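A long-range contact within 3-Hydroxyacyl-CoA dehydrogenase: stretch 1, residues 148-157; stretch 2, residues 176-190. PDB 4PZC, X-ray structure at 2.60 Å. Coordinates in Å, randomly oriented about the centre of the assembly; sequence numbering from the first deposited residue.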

# COMPACT_ATOMS: atom_id res chain seq x y z
N MET A 148 0.82 -16.38 -8.30
CA MET A 148 1.22 -14.98 -8.49
C MET A 148 1.50 -14.70 -9.96
O MET A 148 2.38 -15.30 -10.56
CB MET A 148 2.49 -14.66 -7.69
CG MET A 148 2.31 -14.81 -6.19
SD MET A 148 0.96 -13.82 -5.55
CE MET A 148 1.84 -12.31 -5.14
N ALA A 149 0.77 -13.75 -10.53
CA ALA A 149 0.81 -13.54 -11.96
C ALA A 149 1.71 -12.38 -12.34
O ALA A 149 1.32 -11.57 -13.18
CB ALA A 149 -0.60 -13.31 -12.50
N LEU A 150 2.91 -12.30 -11.77
CA LEU A 150 3.88 -11.30 -12.24
C LEU A 150 5.34 -11.54 -11.89
O LEU A 150 5.69 -12.27 -10.95
CB LEU A 150 3.49 -9.91 -11.75
CG LEU A 150 3.78 -9.50 -10.30
CD1 LEU A 150 3.78 -10.67 -9.31
CD2 LEU A 150 5.06 -8.65 -10.23
N VAL A 151 6.17 -10.89 -12.68
CA VAL A 151 7.61 -10.95 -12.53
C VAL A 151 8.20 -9.58 -12.84
O VAL A 151 7.73 -8.86 -13.76
CB VAL A 151 8.23 -11.91 -13.54
CG1 VAL A 151 9.65 -12.28 -13.10
CG2 VAL A 151 7.37 -13.15 -13.68
N GLU A 152 9.23 -9.23 -12.08
CA GLU A 152 9.98 -8.06 -12.41
C GLU A 152 11.07 -8.54 -13.33
O GLU A 152 11.76 -9.50 -13.02
CB GLU A 152 10.55 -7.38 -11.16
CG GLU A 152 9.49 -7.01 -10.14
CD GLU A 152 10.02 -6.17 -8.99
OE1 GLU A 152 10.83 -6.66 -8.15
OE2 GLU A 152 9.60 -5.00 -8.90
N LEU A 153 11.19 -7.89 -14.48
CA LEU A 153 12.22 -8.19 -15.46
C LEU A 153 13.20 -7.09 -15.29
O LEU A 153 12.85 -5.94 -15.48
CB LEU A 153 11.65 -8.16 -16.87
CG LEU A 153 10.52 -9.15 -17.16
CD1 LEU A 153 10.04 -8.98 -18.60
CD2 LEU A 153 10.97 -10.59 -16.89
N ILE A 154 14.41 -7.43 -14.91
CA ILE A 154 15.34 -6.42 -14.51
C ILE A 154 16.56 -6.42 -15.41
O ILE A 154 17.32 -7.39 -15.49
CB ILE A 154 15.77 -6.58 -13.07
CG1 ILE A 154 14.55 -6.78 -12.17
CG2 ILE A 154 16.57 -5.35 -12.66
CD1 ILE A 154 14.43 -8.16 -11.53
N ARG A 155 16.72 -5.32 -16.12
CA ARG A 155 17.77 -5.24 -17.08
C ARG A 155 18.96 -4.77 -16.35
O ARG A 155 18.93 -3.73 -15.69
CB ARG A 155 17.39 -4.27 -18.19
CG ARG A 155 16.37 -4.88 -19.10
CD ARG A 155 15.98 -3.99 -20.27
NE ARG A 155 17.06 -3.80 -21.25
CZ ARG A 155 16.85 -3.59 -22.55
NH1 ARG A 155 15.62 -3.58 -23.05
NH2 ARG A 155 17.89 -3.41 -23.36
N GLY A 156 20.02 -5.54 -16.45
CA GLY A 156 21.33 -5.01 -16.20
C GLY A 156 21.56 -3.91 -17.22
O GLY A 156 20.90 -3.82 -18.26
N LEU A 157 22.51 -3.06 -16.91
CA LEU A 157 23.05 -2.09 -17.84
C LEU A 157 23.48 -2.74 -19.17
O LEU A 157 23.61 -2.05 -20.18
CB LEU A 157 24.25 -1.42 -17.15
CG LEU A 157 24.76 -0.08 -17.65
CD1 LEU A 157 23.64 0.94 -17.64
CD2 LEU A 157 25.92 0.40 -16.79
N LYS A 176 2.31 -14.83 -16.49
CA LYS A 176 2.68 -13.77 -15.56
C LYS A 176 2.70 -12.44 -16.30
O LYS A 176 3.00 -12.39 -17.49
CB LYS A 176 4.10 -13.97 -14.98
CG LYS A 176 4.49 -15.35 -14.50
CD LYS A 176 3.54 -15.83 -13.43
CE LYS A 176 4.15 -16.89 -12.54
NZ LYS A 176 3.08 -17.71 -11.90
N TYR A 177 2.44 -11.35 -15.58
CA TYR A 177 2.71 -10.03 -16.14
C TYR A 177 4.17 -9.60 -15.93
O TYR A 177 4.65 -9.51 -14.81
CB TYR A 177 1.75 -8.96 -15.60
CG TYR A 177 1.13 -8.24 -16.77
CD1 TYR A 177 1.92 -7.49 -17.63
CD2 TYR A 177 -0.23 -8.39 -17.07
CE1 TYR A 177 1.37 -6.87 -18.74
CE2 TYR A 177 -0.79 -7.77 -18.17
CZ TYR A 177 0.02 -7.01 -19.00
OH TYR A 177 -0.52 -6.38 -20.11
N PRO A 178 4.89 -9.35 -17.03
CA PRO A 178 6.23 -8.82 -16.95
C PRO A 178 6.23 -7.39 -16.48
O PRO A 178 5.31 -6.65 -16.79
CB PRO A 178 6.68 -8.80 -18.41
CG PRO A 178 5.42 -8.59 -19.16
CD PRO A 178 4.47 -9.49 -18.44
N ILE A 179 7.27 -7.01 -15.75
CA ILE A 179 7.47 -5.64 -15.34
C ILE A 179 8.92 -5.29 -15.60
O ILE A 179 9.81 -5.79 -14.90
CB ILE A 179 7.17 -5.48 -13.85
CG1 ILE A 179 5.70 -5.76 -13.55
CG2 ILE A 179 7.56 -4.09 -13.36
CD1 ILE A 179 4.75 -4.81 -14.24
N THR A 180 9.17 -4.46 -16.60
CA THR A 180 10.54 -4.12 -16.97
C THR A 180 11.06 -2.97 -16.12
O THR A 180 10.35 -1.99 -15.83
CB THR A 180 10.65 -3.86 -18.47
OG1 THR A 180 10.35 -5.09 -19.14
CG2 THR A 180 12.04 -3.43 -18.87
N VAL A 181 12.30 -3.12 -15.68
CA VAL A 181 12.86 -2.30 -14.63
C VAL A 181 14.33 -2.17 -14.90
O VAL A 181 15.00 -3.18 -15.07
CB VAL A 181 12.71 -3.01 -13.27
CG1 VAL A 181 13.41 -2.24 -12.16
CG2 VAL A 181 11.25 -3.21 -12.94
N LYS A 182 14.83 -0.94 -14.96
CA LYS A 182 16.26 -0.77 -14.99
C LYS A 182 16.77 -1.20 -13.62
O LYS A 182 16.27 -0.74 -12.62
CB LYS A 182 16.67 0.67 -15.24
CG LYS A 182 16.23 1.23 -16.57
CD LYS A 182 17.02 2.51 -16.84
CE LYS A 182 16.67 3.15 -18.18
NZ LYS A 182 15.43 4.00 -18.16
N ASN A 183 17.76 -2.07 -13.58
CA ASN A 183 18.43 -2.41 -12.35
C ASN A 183 18.67 -1.21 -11.43
O ASN A 183 19.31 -0.21 -11.83
CB ASN A 183 19.77 -3.08 -12.66
CG ASN A 183 20.38 -3.69 -11.43
OD1 ASN A 183 19.76 -4.52 -10.76
ND2 ASN A 183 21.61 -3.26 -11.11
N SER A 184 18.17 -1.36 -10.19
CA SER A 184 18.23 -0.33 -9.14
C SER A 184 17.81 -0.97 -7.81
O SER A 184 16.96 -1.88 -7.78
CB SER A 184 17.30 0.84 -9.47
OG SER A 184 17.12 1.77 -8.40
N PRO A 185 18.37 -0.47 -6.70
CA PRO A 185 18.04 -1.10 -5.46
C PRO A 185 16.51 -1.27 -5.26
O PRO A 185 15.75 -0.33 -5.51
CB PRO A 185 18.64 -0.12 -4.46
CG PRO A 185 19.83 0.41 -5.18
CD PRO A 185 19.26 0.68 -6.51
N GLY A 186 16.08 -2.49 -4.88
CA GLY A 186 14.66 -2.81 -4.72
C GLY A 186 13.81 -2.75 -5.99
O GLY A 186 12.59 -2.93 -5.96
N PHE A 187 14.42 -2.50 -7.13
CA PHE A 187 13.66 -2.54 -8.36
C PHE A 187 12.40 -1.70 -8.18
O PHE A 187 12.49 -0.55 -7.79
CB PHE A 187 13.40 -4.00 -8.75
CG PHE A 187 14.62 -4.86 -8.62
CD1 PHE A 187 15.88 -4.36 -8.96
CD2 PHE A 187 14.53 -6.16 -8.11
CE1 PHE A 187 17.01 -5.13 -8.80
CE2 PHE A 187 15.67 -6.94 -7.95
CZ PHE A 187 16.91 -6.43 -8.29
N VAL A 188 11.23 -2.25 -8.46
CA VAL A 188 10.03 -1.47 -8.37
C VAL A 188 9.25 -1.86 -7.14
O VAL A 188 8.98 -1.01 -6.29
CB VAL A 188 9.19 -1.60 -9.67
CG1 VAL A 188 7.71 -1.35 -9.42
CG2 VAL A 188 9.68 -0.61 -10.72
N VAL A 189 8.89 -3.13 -7.01
CA VAL A 189 7.94 -3.50 -5.97
C VAL A 189 8.45 -3.21 -4.59
O VAL A 189 7.82 -2.45 -3.86
CB VAL A 189 7.44 -4.94 -6.06
CG1 VAL A 189 6.98 -5.45 -4.70
CG2 VAL A 189 6.27 -4.97 -7.04
N ASN A 190 9.58 -3.80 -4.23
CA ASN A 190 10.09 -3.61 -2.86
C ASN A 190 10.49 -2.18 -2.63
O ASN A 190 10.24 -1.63 -1.56
CB ASN A 190 11.24 -4.59 -2.54
CG ASN A 190 10.76 -6.04 -2.38
OD1 ASN A 190 11.49 -6.98 -2.67
ND2 ASN A 190 9.52 -6.22 -1.93
O HOH W 1 11.42 -5.20 -5.81

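Strands 150-155 and 177-182 lie side by side as parallel neighbours in a sheet, their N-to-C directions 28° apart. Backbone hydrogen bonds alternate along the pair. Odd-numbered residues of the first strand turn both N and O toward the second: Val151 N donates to Tyr177 O (3.0 Å), Leu153 N to Ile179 O (2.5 Å) and Arg155 N to Val181 O (2.9 Å). In return, Tyr177 N reaches Ala149 O (2.7 Å) and Asn183 N reaches Arg155 O (2.9 Å), closing the ladder at its two ends; the bonds from Ile179 N to Val151 O (2.8 Å) and Val181 N to Leu153 O (2.9 Å) are bent and weak.

Apolar contacts fill both faces. Leu153 CD1 packs on Pro178 CB (3.4 Å); on the other face Ile154 CG1 meets Val181 CB (4.3 Å) and sits over the Phe187 ring, 4.1 Å from its centroid, in a CH-pi contact.

Polar side chains bind main-chain groups. Lys176 NZ donates to Met148 O (2.8 Å). The buried Glu152 carboxylate accepts through OE2 from Val188 N (3.2 Å) and Val189 N (2.8 Å), where the helix begins, while OE1 takes a hydrogen bond from a water (2.8 Å) that also donates to Gly186 O (2.6 Å) and accepts from Asn190 N (2.8 Å).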